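Long-range contacts in fructosyl amine: oxygen oxidoreductase (Aspergillus fumigatus, PDB 3DJE), which acts as a fructosamine oxidase, an FAD-dependent enzyme that oxidatively deglycates fructosyl amino acids: residues I45-N49 with R333-C337; K302-E308 with V424-V430. Residues are numbered along the deposited sequence.

In the fold
The two contacts illustrate how a buried cofactor site and a surface loop can meet across one strand, part of the first and flanked by the second. Along the chain their segments alternate: 45-49, 302-308, 333-337, 424-430. Their centres are about 15 Å apart, interaction 1 being about 7 Å from the centre of the chain and interaction 2 about 21 Å. Segment 302-308 leads into helix 307-320; strand 331-339, carrying 333-337, follows and pairs antiparallel with strand 232-242, in a sheet distinct from that of strands 9-12 and 33-37. The segments also touch directly: I334 N lies 3.2 Å from K302 O, a probable hydrogen bond. Contacts thus run from the FAD-bearing strand to loop 424-430.

Interaction 1: I45-N49 with R333-C337; sequences ISAGN and RICWC. With FAD (flavin-adenine dinucleotide), chain C.
This is a buried, cofactor-centred contact in which the loop after strand 33-37 meets strand 331-339 beside FAD. Residues S46 to N49 form a type I beta turn, closed by N49 N to S46 O at 3.0 Å, while R333 to C337 are extended. The backbones come nearest at A47 and C335, their CA atoms 5.6 Å apart, with A47 CB 3.9 Å from C335 SG and 3.4 Å from W336 O. R333 (chi1 p, chi2 and chi3 t, chi4 112°) forks from one nitrogen: NH1 donates to S46 O at 2.9 Å and to N49 O at 3.0 Å. Water 2 joins R333 NE to N49 O; water 1 links R333 NH2, I45 O and W336 N. S46 (chi1 t) forms an ST turn, G48 N to S46 OG at 2.9 Å; S46 OG donates to FAD O1A at 2.7 Å, and A47 N to FAD O2A at 2.8 Å. C335 chi1 t places SG for its 1.7 Å bond to FAD C8M, the 8-alpha-S-cysteinyl linkage known in the MSOX family. The cofactor is thus held covalently at its isoalloxazine by the strand and by hydrogen bonds to the adenosine-side phosphate (PA) from the turn, while R333 ties turn to strand.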
ATOM      1  N   ILE A  45       2.760 -10.348  -5.904  1.00 11.45           N
ATOM      2  CA  ILE A  45       3.166  -8.974  -6.245  1.00 11.14           C
ATOM      3  C   ILE A  45       2.175  -7.904  -5.775  1.00 10.48           C
ATOM      4  O   ILE A  45       2.336  -6.705  -6.068  1.00 10.86           O
ATOM      5  CB  ILE A  45       3.494  -8.791  -7.757  1.00 11.50           C
ATOM      6  CG1 ILE A  45       2.270  -9.052  -8.629  1.00 11.12           C
ATOM      7  CG2 ILE A  45       4.672  -9.688  -8.161  1.00 12.88           C
ATOM      8  CD1 ILE A  45       2.408  -8.514 -10.073  1.00 11.34           C
ATOM      9  N   SER A  46       1.130  -8.319  -5.069  1.00  9.90           N
ATOM     10  CA  SER A  46       0.277  -7.326  -4.446  1.00  9.73           C
ATOM     11  C   SER A  46       0.986  -6.666  -3.271  1.00 10.06           C
ATOM     12  O   SER A  46       1.495  -7.348  -2.376  1.00  9.88           O
ATOM     13  CB  SER A  46      -1.057  -7.931  -3.983  1.00 10.70           C
ATOM     14  OG  SER A  46      -1.745  -7.004  -3.151  1.00 10.06           O
ATOM     15  N   ALA A  47       0.978  -5.338  -3.264  1.00 10.05           N
ATOM     16  CA  ALA A  47       1.461  -4.580  -2.111  1.00 11.53           C
ATOM     17  C   ALA A  47       0.676  -4.922  -0.834  1.00 11.91           C
ATOM     18  O   ALA A  47       1.172  -4.699   0.269  1.00 13.35           O
ATOM     19  CB  ALA A  47       1.392  -3.102  -2.399  1.00 11.43           C
ATOM     20  N   GLY A  48      -0.528  -5.481  -0.981  1.00 11.85           N
ATOM     21  CA  GLY A  48      -1.359  -5.810   0.187  1.00 11.91           C
ATOM     22  C   GLY A  48      -1.037  -7.169   0.783  1.00 11.88           C
ATOM     23  O   GLY A  48      -1.545  -7.519   1.849  1.00 12.72           O
ATOM     24  N   ASN A  49      -0.187  -7.929   0.098  1.00 11.06           N
ATOM     25  CA  ASN A  49       0.172  -9.255   0.566  1.00 10.88           C
ATOM     26  C   ASN A  49       1.329  -9.173   1.553  1.00 10.96           C
ATOM     27  O   ASN A  49       2.503  -9.352   1.192  1.00 11.86           O
ATOM     28  CB  ASN A  49       0.481 -10.205  -0.587  1.00 11.35           C
ATOM     29  CG  ASN A  49       0.654 -11.635  -0.115  1.00 11.53           C
ATOM     30  OD1 ASN A  49       0.721 -11.898   1.095  1.00 12.65           O
ATOM     31  ND2 ASN A  49       0.723 -12.573  -1.060  1.00 10.08           N
ATOM     32  N   ARG A 333      11.608  -8.979   0.724  1.00 12.75           N
ATOM     33  CA  ARG A 333      11.126  -8.675  -0.618  1.00 12.59           C
ATOM     34  C   ARG A 333      11.011  -7.192  -0.895  1.00 12.88           C
ATOM     35  O   ARG A 333      10.958  -6.369   0.023  1.00 12.61           O
ATOM     36  CB  ARG A 333       9.774  -9.342  -0.905  1.00 13.00           C
ATOM     37  CG  ARG A 333       8.544  -8.610  -0.353  1.00 12.64           C
ATOM     38  CD  ARG A 333       7.352  -9.247  -1.008  1.00 13.89           C
ATOM     39  NE  ARG A 333       6.030  -8.794  -0.550  1.00 14.00           N
ATOM     40  CZ  ARG A 333       5.190  -8.094  -1.312  1.00 16.63           C
ATOM     41  NH1 ARG A 333       3.984  -7.792  -0.859  1.00 15.66           N
ATOM     42  NH2 ARG A 333       5.552  -7.702  -2.533  1.00 15.16           N
ATOM     43  N   ILE A 334      10.963  -6.873  -2.181  1.00 12.06           N
ATOM     44  CA  ILE A 334      10.535  -5.540  -2.610  1.00 11.32           C
ATOM     45  C   ILE A 334       9.006  -5.533  -2.831  1.00 11.95           C
ATOM     46  O   ILE A 334       8.387  -6.574  -3.122  1.00 11.84           O
ATOM     47  CB  ILE A 334      11.314  -5.048  -3.841  1.00 12.27           C
ATOM     48  CG1 ILE A 334      10.988  -5.894  -5.079  1.00 11.45           C
ATOM     49  CG2 ILE A 334      12.850  -5.075  -3.529  1.00 11.22           C
ATOM     50  CD1 ILE A 334      11.648  -5.375  -6.377  1.00 12.20           C
ATOM     51  N   CYS A 335       8.421  -4.352  -2.676  1.00 11.76           N
ATOM     52  CA  CYS A 335       6.984  -4.184  -2.646  1.00 11.80           C
ATOM     53  C   CYS A 335       6.667  -2.899  -3.410  1.00 11.57           C
ATOM     54  O   CYS A 335       7.237  -1.842  -3.104  1.00 10.81           O
ATOM     55  CB  CYS A 335       6.591  -4.051  -1.170  1.00 11.65           C
ATOM     56  SG  CYS A 335       4.913  -3.523  -0.821  1.00 14.40           S
ATOM     57  N   TRP A 336       5.782  -2.994  -4.411  1.00 11.32           N
ATOM     58  CA  TRP A 336       5.556  -1.897  -5.355  1.00 11.39           C
ATOM     59  C   TRP A 336       4.215  -1.219  -5.194  1.00 11.45           C
ATOM     60  O   TRP A 336       3.203  -1.887  -4.955  1.00 12.08           O
ATOM     61  CB  TRP A 336       5.586  -2.418  -6.786  1.00 11.82           C
ATOM     62  CG  TRP A 336       6.945  -2.808  -7.290  1.00 11.83           C
ATOM     63  CD1 TRP A 336       7.540  -4.022  -7.167  1.00 13.72           C
ATOM     64  CD2 TRP A 336       7.851  -1.977  -8.018  1.00 13.38           C
ATOM     65  NE1 TRP A 336       8.781  -4.005  -7.774  1.00 14.42           N
ATOM     66  CE2 TRP A 336       8.995  -2.758  -8.300  1.00 13.01           C
ATOM     67  CE3 TRP A 336       7.810  -0.635  -8.454  1.00 14.25           C
ATOM     68  CZ2 TRP A 336      10.098  -2.253  -9.012  1.00 13.61           C
ATOM     69  CZ3 TRP A 336       8.913  -0.128  -9.158  1.00 14.41           C
ATOM     70  CH2 TRP A 336      10.045  -0.943  -9.420  1.00 12.84           C
ATOM     71  N   CYS A 337       4.211   0.100  -5.367  1.00 11.50           N
ATOM     72  CA  CYS A 337       2.960   0.849  -5.521  1.00 11.52           C
ATOM     73  C   CYS A 337       3.197   1.887  -6.612  1.00 12.05           C
ATOM     74  O   CYS A 337       4.161   1.773  -7.394  1.00 11.74           O
ATOM     75  CB  CYS A 337       2.513   1.463  -4.188  1.00 11.78           C
ATOM     76  SG  CYS A 337       0.769   2.039  -4.131  1.00 12.36           S
TER
HETATM   77  PA  FAD C 500      -1.819  -4.117  -5.371  1.00  9.66           P
HETATM   78  O1A FAD C 500      -2.449  -4.560  -4.123  1.00 10.32           O
HETATM   79  O2A FAD C 500      -0.334  -4.229  -5.502  1.00  9.99           O
HETATM   80  O5B FAD C 500      -2.567  -4.929  -6.504  1.00 10.46           O
HETATM   81  C5B FAD C 500      -2.177  -4.885  -7.879  1.00 10.37           C
HETATM   82  C4B FAD C 500      -2.668  -6.191  -8.518  1.00 11.02           C
HETATM   83  O4B FAD C 500      -2.453  -5.980  -9.926  1.00  9.92           O
HETATM   84  C3B FAD C 500      -1.723  -7.334  -8.078  1.00 11.02           C
HETATM   85  O3B FAD C 500      -2.448  -8.373  -7.399  1.00 12.08           O
HETATM   86  C2B FAD C 500      -1.158  -7.813  -9.425  1.00  9.60           C
HETATM   87  O2B FAD C 500      -1.011  -9.266  -9.483  1.00 12.18           O
HETATM   88  C1B FAD C 500      -2.200  -7.254 -10.435  1.00 11.05           C
HETATM   89  N9A FAD C 500      -1.600  -7.323 -11.802  1.00 10.58           N
HETATM   90  C8A FAD C 500      -0.334  -7.049 -12.182  1.00 10.90           C
HETATM   91  N7A FAD C 500      -0.210  -7.303 -13.501  1.00  9.14           N
HETATM   92  C5A FAD C 500      -1.397  -7.737 -13.947  1.00  8.71           C
HETATM   93  C6A FAD C 500      -1.869  -8.162 -15.194  1.00  9.40           C
HETATM   94  N6A FAD C 500      -1.037  -8.193 -16.262  1.00 10.29           N
HETATM   95  N1A FAD C 500      -3.155  -8.547 -15.304  1.00  9.55           N
HETATM   96  C2A FAD C 500      -3.982  -8.529 -14.251  1.00  9.77           C
HETATM   97  N3A FAD C 500      -3.563  -8.133 -13.044  1.00  8.96           N
HETATM   98  C4A FAD C 500      -2.279  -7.737 -12.877  1.00  8.87           C
HETATM   99  N1  FAD C 500      -0.465   1.162   3.044  1.00  9.29           N
HETATM  100  C2  FAD C 500      -1.110   1.406   4.255  1.00  9.88           C
HETATM  101  O2  FAD C 500      -2.263   1.841   4.296  1.00 10.41           O
HETATM  102  N3  FAD C 500      -0.425   1.157   5.445  1.00  9.88           N
HETATM  103  C4  FAD C 500       0.883   0.685   5.455  1.00 11.21           C
HETATM  104  O4  FAD C 500       1.457   0.472   6.530  1.00 10.70           O
HETATM  105  C4X FAD C 500       1.526   0.461   4.228  1.00 10.49           C
HETATM  106  N5  FAD C 500       2.842   0.004   4.200  1.00 11.11           N
HETATM  107  C5X FAD C 500       3.406  -0.381   2.986  1.00  9.98           C
HETATM  108  C6  FAD C 500       4.637  -1.030   3.001  1.00 11.30           C
HETATM  109  C7  FAD C 500       5.209  -1.470   1.814  1.00 11.37           C
HETATM  110  C7M FAD C 500       6.579  -2.158   1.890  1.00 11.77           C
HETATM  111  C8  FAD C 500       4.540  -1.289   0.604  1.00 10.75           C
HETATM  112  C8M FAD C 500       5.144  -1.850  -0.705  1.00 11.57           C
HETATM  113  C9  FAD C 500       3.292  -0.650   0.598  1.00 10.37           C
HETATM  114  C9A FAD C 500       2.711  -0.203   1.792  1.00  9.09           C
HETATM  115  N10 FAD C 500       1.465   0.454   1.815  1.00  9.79           N
HETATM  116  C10 FAD C 500       0.842   0.701   3.038  1.00  9.91           C
HETATM  117  C1' FAD C 500       0.810   0.861   0.565  1.00  8.36           C
HETATM  118  C2' FAD C 500      -0.211  -0.196   0.144  1.00  8.62           C
HETATM  119  O2' FAD C 500       0.341  -1.516   0.339  1.00  9.46           O
HETATM  120  C3' FAD C 500      -0.578   0.018  -1.322  1.00  7.33           C
HETATM  121  O3' FAD C 500      -0.859   1.416  -1.539  1.00  9.64           O
HETATM  122  C4' FAD C 500      -1.825  -0.775  -1.729  1.00  8.43           C
HETATM  123  O4' FAD C 500      -1.774  -2.121  -1.258  1.00  9.75           O
HETATM  124  C5' FAD C 500      -1.929  -0.781  -3.258  1.00  9.58           C
HETATM  125  O5' FAD C 500      -3.124  -1.472  -3.657  1.00  8.86           O
HETATM  126  P   FAD C 500      -3.441  -1.695  -5.213  1.00  9.27           P
HETATM  127  O1P FAD C 500      -3.373  -0.379  -5.916  1.00  9.53           O
HETATM  128  O2P FAD C 500      -4.674  -2.506  -5.257  1.00  9.14           O
HETATM  129  O3P FAD C 500      -2.230  -2.606  -5.752  1.00  9.07           O
HETATM  130  O   HOH W   1       4.651  -5.789  -4.675  1.00 13.09           O
HETATM  131  O   HOH W   2       5.192  -9.680   2.035  1.00 16.87           O

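Interaction 2: K302-E308 with V424-V430; sequences KTQIPKE and VKEWTNV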
ATOM      1  N   LYS A 302      10.738  -9.470  -6.891  1.00 17.19           N
ATOM      2  CA  LYS A 302      11.998  -9.943  -6.313  1.00 16.68           C
ATOM      3  C   LYS A 302      11.842 -10.239  -4.824  1.00 16.07           C
ATOM      4  O   LYS A 302      11.425  -9.381  -4.036  1.00 15.03           O
ATOM      5  CB  LYS A 302      13.152  -8.966  -6.575  1.00 17.70           C
ATOM      6  CG  LYS A 302      14.517  -9.574  -6.242  1.00 19.15           C
ATOM      7  CD  LYS A 302      15.559  -9.270  -7.295  1.00 24.24           C
ATOM      8  CE  LYS A 302      16.829 -10.053  -7.025  1.00 26.20           C
ATOM      9  NZ  LYS A 302      16.835 -11.370  -7.726  1.00 28.24           N
ATOM     10  N   THR A 303      12.176 -11.465  -4.454  1.00 15.32           N
ATOM     11  CA  THR A 303      12.077 -11.915  -3.083  1.00 15.79           C
ATOM     12  C   THR A 303      13.447 -11.750  -2.385  1.00 15.05           C
ATOM     13  O   THR A 303      13.943 -12.654  -1.700  1.00 14.87           O
ATOM     14  CB  THR A 303      11.516 -13.366  -3.018  1.00 16.54           C
ATOM     15  OG1 THR A 303      10.401 -13.479  -3.924  1.00 20.03           O
ATOM     16  CG2 THR A 303      11.017 -13.662  -1.644  1.00 18.14           C
ATOM     17  N   GLN A 304      14.026 -10.566  -2.561  1.00 14.31           N
ATOM     18  CA  GLN A 304      15.261 -10.155  -1.899  1.00 14.69           C
ATOM     19  C   GLN A 304      15.169  -8.641  -1.772  1.00 14.69           C
ATOM     20  O   GLN A 304      14.282  -8.010  -2.346  1.00 14.72           O
ATOM     21  CB  GLN A 304      16.511 -10.488  -2.738  1.00 14.64           C
ATOM     22  CG  GLN A 304      16.784 -11.974  -3.039  1.00 16.52           C
ATOM     23  CD  GLN A 304      16.999 -12.841  -1.803  1.00 17.83           C
ATOM     24  OE1 GLN A 304      17.187 -12.345  -0.689  1.00 18.58           O
ATOM     25  NE2 GLN A 304      16.959 -14.157  -1.997  1.00 16.94           N
ATOM     26  N   ILE A 305      16.085  -8.050  -1.017  1.00 14.92           N
ATOM     27  CA  ILE A 305      16.212  -6.598  -1.011  1.00 15.30           C
ATOM     28  C   ILE A 305      17.660  -6.211  -1.343  1.00 15.42           C
ATOM     29  O   ILE A 305      18.550  -7.037  -1.164  1.00 15.62           O
ATOM     30  CB  ILE A 305      15.765  -5.975   0.333  1.00 15.55           C
ATOM     31  CG1 ILE A 305      16.599  -6.504   1.509  1.00 16.32           C
ATOM     32  CG2 ILE A 305      14.267  -6.248   0.566  1.00 15.15           C
ATOM     33  CD1 ILE A 305      16.388  -5.725   2.790  1.00 15.67           C
ATOM     34  N   PRO A 306      17.882  -4.974  -1.826  1.00 15.86           N
ATOM     35  CA  PRO A 306      19.268  -4.506  -2.039  1.00 16.28           C
ATOM     36  C   PRO A 306      20.084  -4.571  -0.756  1.00 17.75           C
ATOM     37  O   PRO A 306      19.546  -4.341   0.330  1.00 17.25           O
ATOM     38  CB  PRO A 306      19.078  -3.044  -2.460  1.00 16.18           C
ATOM     39  CG  PRO A 306      17.700  -3.012  -3.084  1.00 15.95           C
ATOM     40  CD  PRO A 306      16.903  -3.940  -2.211  1.00 15.34           C
ATOM     41  N   LYS A 307      21.382  -4.861  -0.871  1.00 18.39           N
ATOM     42  CA  LYS A 307      22.237  -4.908   0.310  1.00 19.67           C
ATOM     43  C   LYS A 307      22.245  -3.586   1.076  1.00 19.56           C
ATOM     44  O   LYS A 307      22.302  -3.591   2.303  1.00 19.74           O
ATOM     45  CB  LYS A 307      23.655  -5.364  -0.054  1.00 20.59           C
ATOM     46  CG  LYS A 307      23.743  -6.857  -0.369  1.00 23.14           C
ATOM     47  CD  LYS A 307      24.076  -7.695   0.862  1.00 28.45           C
ATOM     48  CE  LYS A 307      25.589  -7.813   1.060  1.00 30.69           C
ATOM     49  NZ  LYS A 307      25.960  -8.746   2.169  1.00 33.64           N
ATOM     50  N   GLU A 308      22.162  -2.463   0.362  1.00 19.09           N
ATOM     51  CA  GLU A 308      22.118  -1.155   1.015  1.00 19.45           C
ATOM     52  C   GLU A 308      20.873  -1.033   1.908  1.00 18.47           C
ATOM     53  O   GLU A 308      20.931  -0.412   2.982  1.00 18.86           O
ATOM     54  CB  GLU A 308      22.203  -0.014  -0.001  1.00 20.13           C
ATOM     55  CG  GLU A 308      21.075   0.015  -1.017  1.00 24.61           C
ATOM     56  CD  GLU A 308      20.955   1.341  -1.741  1.00 30.12           C
ATOM     57  OE1 GLU A 308      21.547   2.352  -1.271  1.00 33.57           O
ATOM     58  OE2 GLU A 308      20.261   1.365  -2.780  1.00 31.46           O
ATOM     59  N   VAL A 424      21.513  -0.659  -8.196  1.00 26.44           N
ATOM     60  CA  VAL A 424      21.735  -1.743  -7.239  1.00 26.28           C
ATOM     61  C   VAL A 424      22.596  -2.830  -7.869  1.00 26.79           C
ATOM     62  O   VAL A 424      22.260  -3.347  -8.939  1.00 26.73           O
ATOM     63  CB  VAL A 424      20.395  -2.342  -6.726  1.00 26.17           C
ATOM     64  CG1 VAL A 424      20.652  -3.498  -5.754  1.00 25.28           C
ATOM     65  CG2 VAL A 424      19.558  -1.255  -6.066  1.00 25.61           C
ATOM     66  N   LYS A 425      23.693  -3.163  -7.188  1.00 27.39           N
ATOM     67  CA  LYS A 425      24.672  -4.158  -7.651  1.00 28.08           C
ATOM     68  C   LYS A 425      24.644  -5.466  -6.860  1.00 27.77           C
ATOM     69  O   LYS A 425      25.097  -6.509  -7.347  1.00 28.34           O
ATOM     70  CB  LYS A 425      26.089  -3.566  -7.585  1.00 28.57           C
ATOM     71  CG  LYS A 425      26.610  -2.980  -8.902  1.00 30.88           C
ATOM     72  CD  LYS A 425      25.974  -1.637  -9.265  1.00 32.93           C
ATOM     73  CE  LYS A 425      25.918  -1.456 -10.780  1.00 33.40           C
ATOM     74  NZ  LYS A 425      25.429  -0.111 -11.171  1.00 34.83           N
ATOM     75  N   GLU A 426      24.131  -5.409  -5.633  1.00 26.82           N
ATOM     76  CA  GLU A 426      24.140  -6.555  -4.741  1.00 26.38           C
ATOM     77  C   GLU A 426      22.807  -6.668  -4.021  1.00 24.54           C
ATOM     78  O   GLU A 426      22.258  -5.663  -3.561  1.00 24.28           O
ATOM     79  CB  GLU A 426      25.278  -6.432  -3.715  1.00 26.49           C
ATOM     80  CG  GLU A 426      26.678  -6.523  -4.318  1.00 28.83           C
ATOM     81  CD  GLU A 426      27.765  -6.210  -3.308  1.00 29.54           C
ATOM     82  OE1 GLU A 426      28.012  -7.057  -2.416  1.00 33.79           O
ATOM     83  OE2 GLU A 426      28.371  -5.119  -3.405  1.00 33.32           O
ATOM     84  N   TRP A 427      22.311  -7.896  -3.939  1.00 23.00           N
ATOM     85  CA  TRP A 427      21.061  -8.198  -3.242  1.00 21.88           C
ATOM     86  C   TRP A 427      21.314  -9.181  -2.108  1.00 21.49           C
ATOM     87  O   TRP A 427      22.362  -9.841  -2.059  1.00 20.82           O
ATOM     88  CB  TRP A 427      20.056  -8.796  -4.223  1.00 21.85           C
ATOM     89  CG  TRP A 427      19.623  -7.857  -5.302  1.00 22.37           C
ATOM     90  CD1 TRP A 427      20.327  -7.498  -6.424  1.00 22.37           C
ATOM     91  CD2 TRP A 427      18.365  -7.174  -5.385  1.00 22.17           C
ATOM     92  NE1 TRP A 427      19.590  -6.623  -7.189  1.00 23.37           N
ATOM     93  CE2 TRP A 427      18.382  -6.405  -6.573  1.00 22.33           C
ATOM     94  CE3 TRP A 427      17.227  -7.127  -4.562  1.00 21.69           C
ATOM     95  CZ2 TRP A 427      17.304  -5.604  -6.963  1.00 22.15           C
ATOM     96  CZ3 TRP A 427      16.160  -6.330  -4.949  1.00 21.06           C
ATOM     97  CH2 TRP A 427      16.202  -5.582  -6.140  1.00 21.50           C
ATOM     98  N   THR A 428      20.354  -9.282  -1.191  1.00 19.88           N
ATOM     99  CA  THR A 428      20.395 -10.296  -0.134  1.00 19.76           C
ATOM    100  C   THR A 428      20.261 -11.727  -0.694  1.00 19.98           C
ATOM    101  O   THR A 428      19.949 -11.912  -1.875  1.00 20.55           O
ATOM    102  CB  THR A 428      19.296 -10.033   0.929  1.00 19.48           C
ATOM    103  OG1 THR A 428      18.018  -9.980   0.278  1.00 17.35           O
ATOM    104  CG2 THR A 428      19.553  -8.708   1.643  1.00 18.97           C
ATOM    105  N   ASN A 429      20.496 -12.724   0.161  1.00 20.60           N
ATOM    106  CA  ASN A 429      20.469 -14.145  -0.214  1.00 21.53           C
ATOM    107  C   ASN A 429      19.554 -14.933   0.722  1.00 21.52           C
ATOM    108  O   ASN A 429      19.880 -16.034   1.183  1.00 21.04           O
ATOM    109  CB  ASN A 429      21.901 -14.725  -0.200  1.00 22.55           C
ATOM    110  CG  ASN A 429      21.945 -16.225  -0.522  1.00 24.21           C
ATOM    111  OD1 ASN A 429      21.330 -16.695  -1.491  1.00 26.69           O
ATOM    112  ND2 ASN A 429      22.672 -16.984   0.303  1.00 27.65           N
ATOM    113  N   VAL A 430      18.387 -14.359   0.992  1.00 20.49           N
ATOM    114  CA  VAL A 430      17.434 -14.951   1.920  1.00 20.73           C
ATOM    115  C   VAL A 430      16.660 -16.087   1.239  1.00 20.77           C
ATOM    116  O   VAL A 430      16.421 -16.045   0.033  1.00 20.38           O
ATOM    117  CB  VAL A 430      16.465 -13.867   2.482  1.00 20.03           C
ATOM    118  CG1 VAL A 430      15.551 -14.456   3.543  1.00 20.79           C
ATOM    119  CG2 VAL A 430      17.254 -12.690   3.064  1.00 20.33           C
TER
HETATM  120  O   HOH W   3      14.195 -15.509  -1.919  1.00 20.99           O
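A short antiparallel encounter between two largely irregular segments joins a surface loop to the start of a helix through one bridge and side-chain bonds. T428 N donates to I305 O at 2.9 Å and K307 N to E426 O at 2.9 Å, bracketing P306 and W427, a non-hydrogen-bonded pair whose CA atoms are 4.3 Å apart. This single bridge suits proline, which has no amide hydrogen to offer; P306 then takes the N-cap position of helix 307-320.

Side-chain hydrogen bonds extend the pairing. The Q304 amide copies a backbone edge, accepting from V430 N at OE1 (2.9 Å) and donating from NE2 to V430 O (2.8 Å). T428 OG1 does both, donating to Q304 OE1 at 2.7 Å and accepting from I305 N at 3.0 Å.

Apolar packing centres on W427. The aliphatic part of K302 lies over one face of the W427 indole, K302 CD 3.7 Å from the centroid of the W427 six-membered ring in a CH-pi contact; any cation-pi attraction from NZ is long and at most weak. P306 CG lies over the opposite face, P306 CD comes within 3.7 Å of W427 CZ3, and P306 CB meets V424 CG1 at 3.7 Å. Beyond the segments, W427 also touches I334 and the F421 ring.

Away from the annotated sites, the contact joins the C-terminal loop to the lead-in of helix 307-320 through matched amide groups and an indole packed on both faces.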